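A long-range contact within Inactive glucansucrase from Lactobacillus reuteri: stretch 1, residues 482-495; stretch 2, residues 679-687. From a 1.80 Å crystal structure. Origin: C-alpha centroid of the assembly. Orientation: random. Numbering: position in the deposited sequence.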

ATOM      1  N   TYR A 482       5.097  -2.333 -25.348  1.00 27.43           N
ATOM      2  CA  TYR A 482       3.725  -2.844 -25.512  1.00 26.29           C
ATOM      3  C   TYR A 482       2.656  -1.783 -25.792  1.00 25.38           C
ATOM      4  O   TYR A 482       1.484  -2.130 -25.915  1.00 25.15           O
ATOM      5  CB  TYR A 482       3.330  -3.681 -24.293  1.00 25.47           C
ATOM      6  CG  TYR A 482       4.273  -4.818 -24.016  1.00 26.13           C
ATOM      7  CD1 TYR A 482       4.564  -5.764 -25.006  1.00 25.43           C
ATOM      8  CD2 TYR A 482       4.887  -4.970 -22.760  1.00 25.91           C
ATOM      9  CE1 TYR A 482       5.445  -6.804 -24.755  1.00 25.42           C
ATOM     10  CE2 TYR A 482       5.774  -6.015 -22.512  1.00 26.37           C
ATOM     11  CZ  TYR A 482       6.036  -6.935 -23.515  1.00 26.06           C
ATOM     12  OH  TYR A 482       6.904  -7.986 -23.268  1.00 25.72           O
ATOM     13  N   TYR A 483       3.044  -0.511 -25.927  1.00 25.84           N
ATOM     14  CA  TYR A 483       2.064   0.580 -26.142  1.00 25.93           C
ATOM     15  C   TYR A 483       1.157   0.336 -27.361  1.00 26.42           C
ATOM     16  O   TYR A 483      -0.077   0.481 -27.268  1.00 24.01           O
ATOM     17  CB  TYR A 483       2.768   1.956 -26.258  1.00 26.66           C
ATOM     18  CG  TYR A 483       1.818   3.131 -26.506  1.00 27.25           C
ATOM     19  CD1 TYR A 483       1.357   3.427 -27.790  1.00 27.63           C
ATOM     20  CD2 TYR A 483       1.370   3.931 -25.451  1.00 26.80           C
ATOM     21  CE1 TYR A 483       0.479   4.469 -28.019  1.00 28.72           C
ATOM     22  CE2 TYR A 483       0.513   4.991 -25.680  1.00 27.91           C
ATOM     23  CZ  TYR A 483       0.077   5.257 -26.961  1.00 29.03           C
ATOM     24  OH  TYR A 483      -0.772   6.294 -27.205  1.00 30.86           O
ATOM     25  N   ASP A 484       1.753  -0.023 -28.500  1.00 26.82           N
ATOM     26  CA  ASP A 484       0.974  -0.136 -29.739  1.00 27.15           C
ATOM     27  C   ASP A 484      -0.070  -1.259 -29.643  1.00 26.79           C
ATOM     28  O   ASP A 484      -1.233  -1.074 -30.027  1.00 27.13           O
ATOM     29  CB  ASP A 484       1.881  -0.351 -30.956  1.00 28.90           C
ATOM     30  CG  ASP A 484       2.610   0.916 -31.393  1.00 30.52           C
ATOM     31  OD1 ASP A 484       2.217   2.033 -31.012  1.00 30.15           O
ATOM     32  OD2 ASP A 484       3.587   0.778 -32.143  1.00 31.80           O
ATOM     33  N   ALA A 485       0.340  -2.404 -29.112  1.00 25.89           N
ATOM     34  CA  ALA A 485      -0.553  -3.543 -28.974  1.00 25.77           C
ATOM     35  C   ALA A 485      -1.699  -3.246 -28.031  1.00 24.59           C
ATOM     36  O   ALA A 485      -2.864  -3.451 -28.378  1.00 24.74           O
ATOM     37  CB  ALA A 485       0.212  -4.764 -28.479  1.00 25.49           C
ATOM     38  N   ILE A 486      -1.365  -2.725 -26.850  1.00 25.60           N
ATOM     39  CA  ILE A 486      -2.382  -2.515 -25.811  1.00 24.65           C
ATOM     40  C   ILE A 486      -3.384  -1.432 -26.229  1.00 25.42           C
ATOM     41  O   ILE A 486      -4.597  -1.641 -26.090  1.00 25.26           O
ATOM     42  CB  ILE A 486      -1.761  -2.253 -24.432  1.00 24.10           C
ATOM     43  CG1 ILE A 486      -0.892  -3.452 -24.024  1.00 24.45           C
ATOM     44  CG2 ILE A 486      -2.858  -2.014 -23.396  1.00 24.37           C
ATOM     45  CD1 ILE A 486       0.008  -3.220 -22.833  1.00 24.09           C
ATOM     46  N   THR A 487      -2.894  -0.319 -26.787  1.00 25.40           N
ATOM     47  CA  THR A 487      -3.781   0.775 -27.228  1.00 25.85           C
ATOM     48  C   THR A 487      -4.652   0.392 -28.418  1.00 26.93           C
ATOM     49  O   THR A 487      -5.815   0.807 -28.506  1.00 27.56           O
ATOM     50  CB  THR A 487      -3.025   2.088 -27.508  1.00 26.28           C
ATOM     51  OG1 THR A 487      -2.003   1.881 -28.495  1.00 26.14           O
ATOM     52  CG2 THR A 487      -2.407   2.624 -26.231  1.00 26.23           C
ATOM     53  N   THR A 488      -4.116  -0.415 -29.333  1.00 26.98           N
ATOM     54  CA  THR A 488      -4.944  -0.991 -30.398  1.00 26.56           C
ATOM     55  C   THR A 488      -6.128  -1.784 -29.809  1.00 24.71           C
ATOM     56  O   THR A 488      -7.263  -1.627 -30.239  1.00 24.58           O
ATOM     57  CB  THR A 488      -4.100  -1.859 -31.359  1.00 27.57           C
ATOM     58  OG1 THR A 488      -3.056  -1.057 -31.900  1.00 27.66           O
ATOM     59  CG2 THR A 488      -4.934  -2.393 -32.518  1.00 28.79           C
ATOM     60  N   LEU A 489      -5.854  -2.605 -28.803  1.00 24.23           N
ATOM     61  CA  LEU A 489      -6.908  -3.378 -28.146  1.00 23.32           C
ATOM     62  C   LEU A 489      -7.897  -2.472 -27.384  1.00 23.87           C
ATOM     63  O   LEU A 489      -9.113  -2.727 -27.378  1.00 24.71           O
ATOM     64  CB  LEU A 489      -6.288  -4.419 -27.200  1.00 23.37           C
ATOM     65  CG  LEU A 489      -5.476  -5.533 -27.874  1.00 24.70           C
ATOM     66  CD1 LEU A 489      -4.635  -6.286 -26.835  1.00 24.41           C
ATOM     67  CD2 LEU A 489      -6.410  -6.485 -28.622  1.00 24.65           C
ATOM     68  N   MET A 490      -7.378  -1.418 -26.755  1.00 25.06           N
ATOM     69  CA  MET A 490      -8.215  -0.491 -25.973  1.00 24.44           C
ATOM     70  C   MET A 490      -9.226   0.242 -26.865  1.00 26.07           C
ATOM     71  O   MET A 490     -10.423   0.260 -26.562  1.00 26.02           O
ATOM     72  CB  MET A 490      -7.336   0.490 -25.201  1.00 24.39           C
ATOM     73  CG  MET A 490      -6.593  -0.133 -24.033  1.00 23.70           C
ATOM     74  SD  MET A 490      -5.345   0.976 -23.347  1.00 24.44           S
ATOM     75  CE  MET A 490      -6.368   2.087 -22.375  1.00 25.58           C
ATOM     76  N   ARG A 491      -8.761   0.774 -27.999  1.00 26.72           N
ATOM     77  CA  ARG A 491      -9.645   1.465 -28.945  1.00 28.40           C
ATOM     78  C   ARG A 491     -10.664   0.500 -29.558  1.00 27.89           C
ATOM     79  O   ARG A 491     -11.846   0.840 -29.691  1.00 27.29           O
ATOM     80  CB  ARG A 491      -8.855   2.139 -30.075  1.00 30.34           C
ATOM     81  CG  ARG A 491      -8.049   3.358 -29.666  1.00 35.71           C
ATOM     82  CD  ARG A 491      -7.210   3.874 -30.830  1.00 40.45           C
ATOM     83  NE  ARG A 491      -6.038   4.618 -30.354  1.00 47.39           N
ATOM     84  CZ  ARG A 491      -5.941   5.948 -30.252  1.00 51.37           C
ATOM     85  NH1 ARG A 491      -6.949   6.745 -30.601  1.00 54.94           N
ATOM     86  NH2 ARG A 491      -4.812   6.497 -29.789  1.00 51.44           N
ATOM     87  N   ALA A 492     -10.202  -0.694 -29.951  1.00 26.95           N
ATOM     88  CA  ALA A 492     -11.097  -1.713 -30.507  1.00 26.64           C
ATOM     89  C   ALA A 492     -12.188  -2.142 -29.511  1.00 24.54           C
ATOM     90  O   ALA A 492     -13.335  -2.393 -29.905  1.00 24.03           O
ATOM     91  CB  ALA A 492     -10.298  -2.926 -30.992  1.00 27.48           C
ATOM     92  N   ARG A 493     -11.833  -2.224 -28.228  1.00 23.41           N
ATOM     93  CA  ARG A 493     -12.808  -2.591 -27.207  1.00 22.30           C
ATOM     94  C   ARG A 493     -14.017  -1.651 -27.238  1.00 23.24           C
ATOM     95  O   ARG A 493     -15.172  -2.116 -27.222  1.00 22.52           O
ATOM     96  CB  ARG A 493     -12.197  -2.587 -25.819  1.00 23.12           C
ATOM     97  CG  ARG A 493     -13.152  -3.104 -24.740  1.00 21.81           C
ATOM     98  CD  ARG A 493     -12.490  -3.082 -23.372  1.00 21.61           C
ATOM     99  NE  ARG A 493     -13.245  -3.844 -22.389  1.00 21.40           N
ATOM    100  CZ  ARG A 493     -14.162  -3.355 -21.550  1.00 20.80           C
ATOM    101  NH1 ARG A 493     -14.489  -2.057 -21.547  1.00 19.48           N
ATOM    102  NH2 ARG A 493     -14.772  -4.194 -20.718  1.00 20.75           N
ATOM    103  N   LYS A 494     -13.754  -0.343 -27.248  1.00 23.74           N
ATOM    104  CA  LYS A 494     -14.823   0.645 -27.240  1.00 25.98           C
ATOM    105  C   LYS A 494     -15.718   0.512 -28.480  1.00 25.29           C
ATOM    106  O   LYS A 494     -16.933   0.685 -28.393  1.00 24.52           O
ATOM    107  CB  LYS A 494     -14.260   2.078 -27.115  1.00 29.35           C
ATOM    108  CG  LYS A 494     -15.342   3.144 -27.055  1.00 35.49           C
ATOM    109  CD  LYS A 494     -14.786   4.554 -26.916  1.00 41.03           C
ATOM    110  CE  LYS A 494     -15.937   5.539 -26.767  1.00 45.71           C
ATOM    111  NZ  LYS A 494     -15.469   6.935 -26.552  1.00 49.16           N
ATOM    112  N   GLN A 495     -15.113   0.199 -29.621  1.00 24.72           N
ATOM    113  CA  GLN A 495     -15.859   0.065 -30.871  1.00 26.33           C
ATOM    114  C   GLN A 495     -16.649  -1.238 -31.012  1.00 25.69           C
ATOM    115  O   GLN A 495     -17.691  -1.245 -31.668  1.00 24.07           O
ATOM    116  CB  GLN A 495     -14.919   0.194 -32.084  1.00 28.11           C
ATOM    117  CG  GLN A 495     -14.167   1.509 -32.209  1.00 30.61           C
ATOM    118  CD  GLN A 495     -13.289   1.519 -33.449  1.00 34.18           C
ATOM    119  OE1 GLN A 495     -12.409   0.678 -33.609  1.00 34.99           O
ATOM    120  NE2 GLN A 495     -13.555   2.443 -34.348  1.00 36.73           N
ATOM    121  N   SER A 679      -7.506  14.273 -23.310  1.00 33.27           N
ATOM    122  CA  SER A 679      -8.201  13.785 -24.513  1.00 34.72           C
ATOM    123  C   SER A 679      -7.688  12.422 -24.981  1.00 33.27           C
ATOM    124  O   SER A 679      -8.466  11.625 -25.497  1.00 32.96           O
ATOM    125  CB  SER A 679      -8.083  14.784 -25.679  1.00 37.43           C
ATOM    126  OG  SER A 679      -8.830  15.956 -25.425  1.00 40.72           O
ATOM    127  N   LEU A 680      -6.389  12.171 -24.802  1.00 31.96           N
ATOM    128  CA  LEU A 680      -5.804  10.859 -25.096  1.00 32.66           C
ATOM    129  C   LEU A 680      -6.502   9.749 -24.312  1.00 29.29           C
ATOM    130  O   LEU A 680      -6.886   8.728 -24.887  1.00 27.34           O
ATOM    131  CB  LEU A 680      -4.290  10.834 -24.805  1.00 32.37           C
ATOM    132  CG  LEU A 680      -3.572   9.486 -25.025  1.00 33.91           C
ATOM    133  CD1 LEU A 680      -3.778   8.960 -26.451  1.00 35.05           C
ATOM    134  CD2 LEU A 680      -2.094   9.616 -24.705  1.00 32.78           C
ATOM    135  N   PHE A 681      -6.703   9.954 -23.007  1.00 28.00           N
ATOM    136  CA  PHE A 681      -7.308   8.892 -22.172  1.00 26.96           C
ATOM    137  C   PHE A 681      -8.733   8.568 -22.643  1.00 26.12           C
ATOM    138  O   PHE A 681      -9.140   7.397 -22.689  1.00 25.63           O
ATOM    139  CB  PHE A 681      -7.286   9.271 -20.684  1.00 27.22           C
ATOM    140  CG  PHE A 681      -5.909   9.597 -20.156  1.00 27.40           C
ATOM    141  CD1 PHE A 681      -4.906   8.642 -20.159  1.00 27.30           C
ATOM    142  CD2 PHE A 681      -5.618  10.859 -19.663  1.00 27.39           C
ATOM    143  CE1 PHE A 681      -3.635   8.937 -19.688  1.00 26.67           C
ATOM    144  CE2 PHE A 681      -4.352  11.164 -19.176  1.00 28.15           C
ATOM    145  CZ  PHE A 681      -3.354  10.197 -19.193  1.00 28.32           C
ATOM    146  N   SER A 682      -9.486   9.620 -22.982  1.00 27.77           N
ATOM    147  CA  SER A 682     -10.802   9.477 -23.614  1.00 28.71           C
ATOM    148  C   SER A 682     -10.728   8.712 -24.947  1.00 29.39           C
ATOM    149  O   SER A 682     -11.515   7.788 -25.182  1.00 30.66           O
ATOM    150  CB  SER A 682     -11.425  10.852 -23.866  1.00 29.23           C
ATOM    151  OG  SER A 682     -12.702  10.706 -24.457  1.00 32.01           O
ATOM    152  N   ASP A 683      -9.772   9.094 -25.792  1.00 31.55           N
ATOM    153  CA  ASP A 683      -9.569   8.436 -27.103  1.00 33.63           C
ATOM    154  C   ASP A 683      -9.254   6.931 -26.969  1.00 31.60           C
ATOM    155  O   ASP A 683      -9.622   6.137 -27.834  1.00 30.62           O
ATOM    156  CB  ASP A 683      -8.449   9.136 -27.906  1.00 36.58           C
ATOM    157  CG  ASP A 683      -8.809  10.565 -28.332  1.00 39.90           C
ATOM    158  OD1 ASP A 683      -9.972  10.989 -28.132  1.00 47.24           O
ATOM    159  OD2 ASP A 683      -7.908  11.291 -28.828  1.00 45.30           O
ATOM    160  N   LEU A 684      -8.584   6.557 -25.879  1.00 29.68           N
ATOM    161  CA  LEU A 684      -8.298   5.157 -25.566  1.00 30.00           C
ATOM    162  C   LEU A 684      -9.465   4.398 -24.916  1.00 28.73           C
ATOM    163  O   LEU A 684      -9.324   3.206 -24.583  1.00 30.89           O
ATOM    164  CB  LEU A 684      -7.053   5.074 -24.677  1.00 27.50           C
ATOM    165  CG  LEU A 684      -5.742   5.583 -25.301  1.00 29.14           C
ATOM    166  CD1 LEU A 684      -4.601   5.437 -24.310  1.00 28.89           C
ATOM    167  CD2 LEU A 684      -5.406   4.849 -26.594  1.00 30.23           C
ATOM    168  N   GLY A 685     -10.612   5.054 -24.737  1.00 28.02           N
ATOM    169  CA  GLY A 685     -11.780   4.419 -24.125  1.00 27.23           C
ATOM    170  C   GLY A 685     -11.717   4.224 -22.612  1.00 25.97           C
ATOM    171  O   GLY A 685     -12.504   3.446 -22.053  1.00 25.01           O
ATOM    172  N   ILE A 686     -10.804   4.928 -21.936  1.00 25.58           N
ATOM    173  CA  ILE A 686     -10.738   4.887 -20.470  1.00 24.95           C
ATOM    174  C   ILE A 686     -11.929   5.681 -19.949  1.00 24.58           C
ATOM    175  O   ILE A 686     -12.167   6.812 -20.395  1.00 25.14           O
ATOM    176  CB  ILE A 686      -9.421   5.482 -19.934  1.00 25.41           C
ATOM    177  CG1 ILE A 686      -8.233   4.615 -20.374  1.00 25.27           C
ATOM    178  CG2 ILE A 686      -9.455   5.586 -18.425  1.00 24.43           C
ATOM    179  CD1 ILE A 686      -6.910   5.334 -20.341  1.00 25.08           C
ATOM    180  N   THR A 687     -12.713   5.069 -19.069  1.00 23.74           N
ATOM    181  CA  THR A 687     -13.878   5.734 -18.484  1.00 22.96           C
ATOM    182  C   THR A 687     -13.667   6.121 -17.011  1.00 22.97           C
ATOM    183  O   THR A 687     -14.348   7.023 -16.511  1.00 24.77           O
ATOM    184  CB  THR A 687     -15.125   4.830 -18.577  1.00 22.83           C
ATOM    185  OG1 THR A 687     -14.927   3.668 -17.774  1.00 21.37           O
ATOM    186  CG2 THR A 687     -15.423   4.420 -20.017  1.00 22.73           C
TER
HETATM  187  O   HOH W   1     -13.160   7.321 -27.678  1.00 40.86           O

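A helix can be packed against the end of another helix as well as against its flank, and this contact, between residues at least 188 positions apart in sequence, is a compact example. The helix of 483-495 meets the last turn of a helix ending at D683 and the loop beyond it. The two axes come no closer than 11.0 Å and their directions differ by 66°. The backbones come nearest just past the helix end, where the CA atoms of R491 and L684 lie 5.2 Å apart.

Along the second stretch, L680 comes first; its CD1 lies 4.1 Å from OH of Y483, a van der Waals contact between a methyl and the hydroxyl oxygen of a buried tyrosine. S682 points its CB away, yet its carbonyl takes part: a water accepts from NZ of K494 (2.6 Å) and donates to O of S682 (3.0 Å), bridging a lysine whose side chain is fully extended. At D683, R491 packs along its length, with CG 3.7 Å from O of D683 and NH1 3.9 Å from CB of D683; no hydrogen bond forms between them.

L684 gives the largest buried area. Its CD2 sits over one face of the R491 guanidinium, 3.6 Å from NH2, and also touches CG2 of T487 at 3.8 Å, while its CB meets CE of M490 at 3.8 Å.

G685 is the first residue after the helix to leave helical phi/psi, in a Schellman motif, with G685 N bonded to S682 O (2.9 Å) and I686 N to F681 O (3.1 Å). Its positive phi favours glycine, and the space is tight as well: an ideal CB would lie 3.4 Å from CB of K494. I686 closes the contact, its CG1 3.7 Å from CE of M490.

No direct hydrogen bond crosses the interface; apart from the water bridge, close packing joins the two stretches.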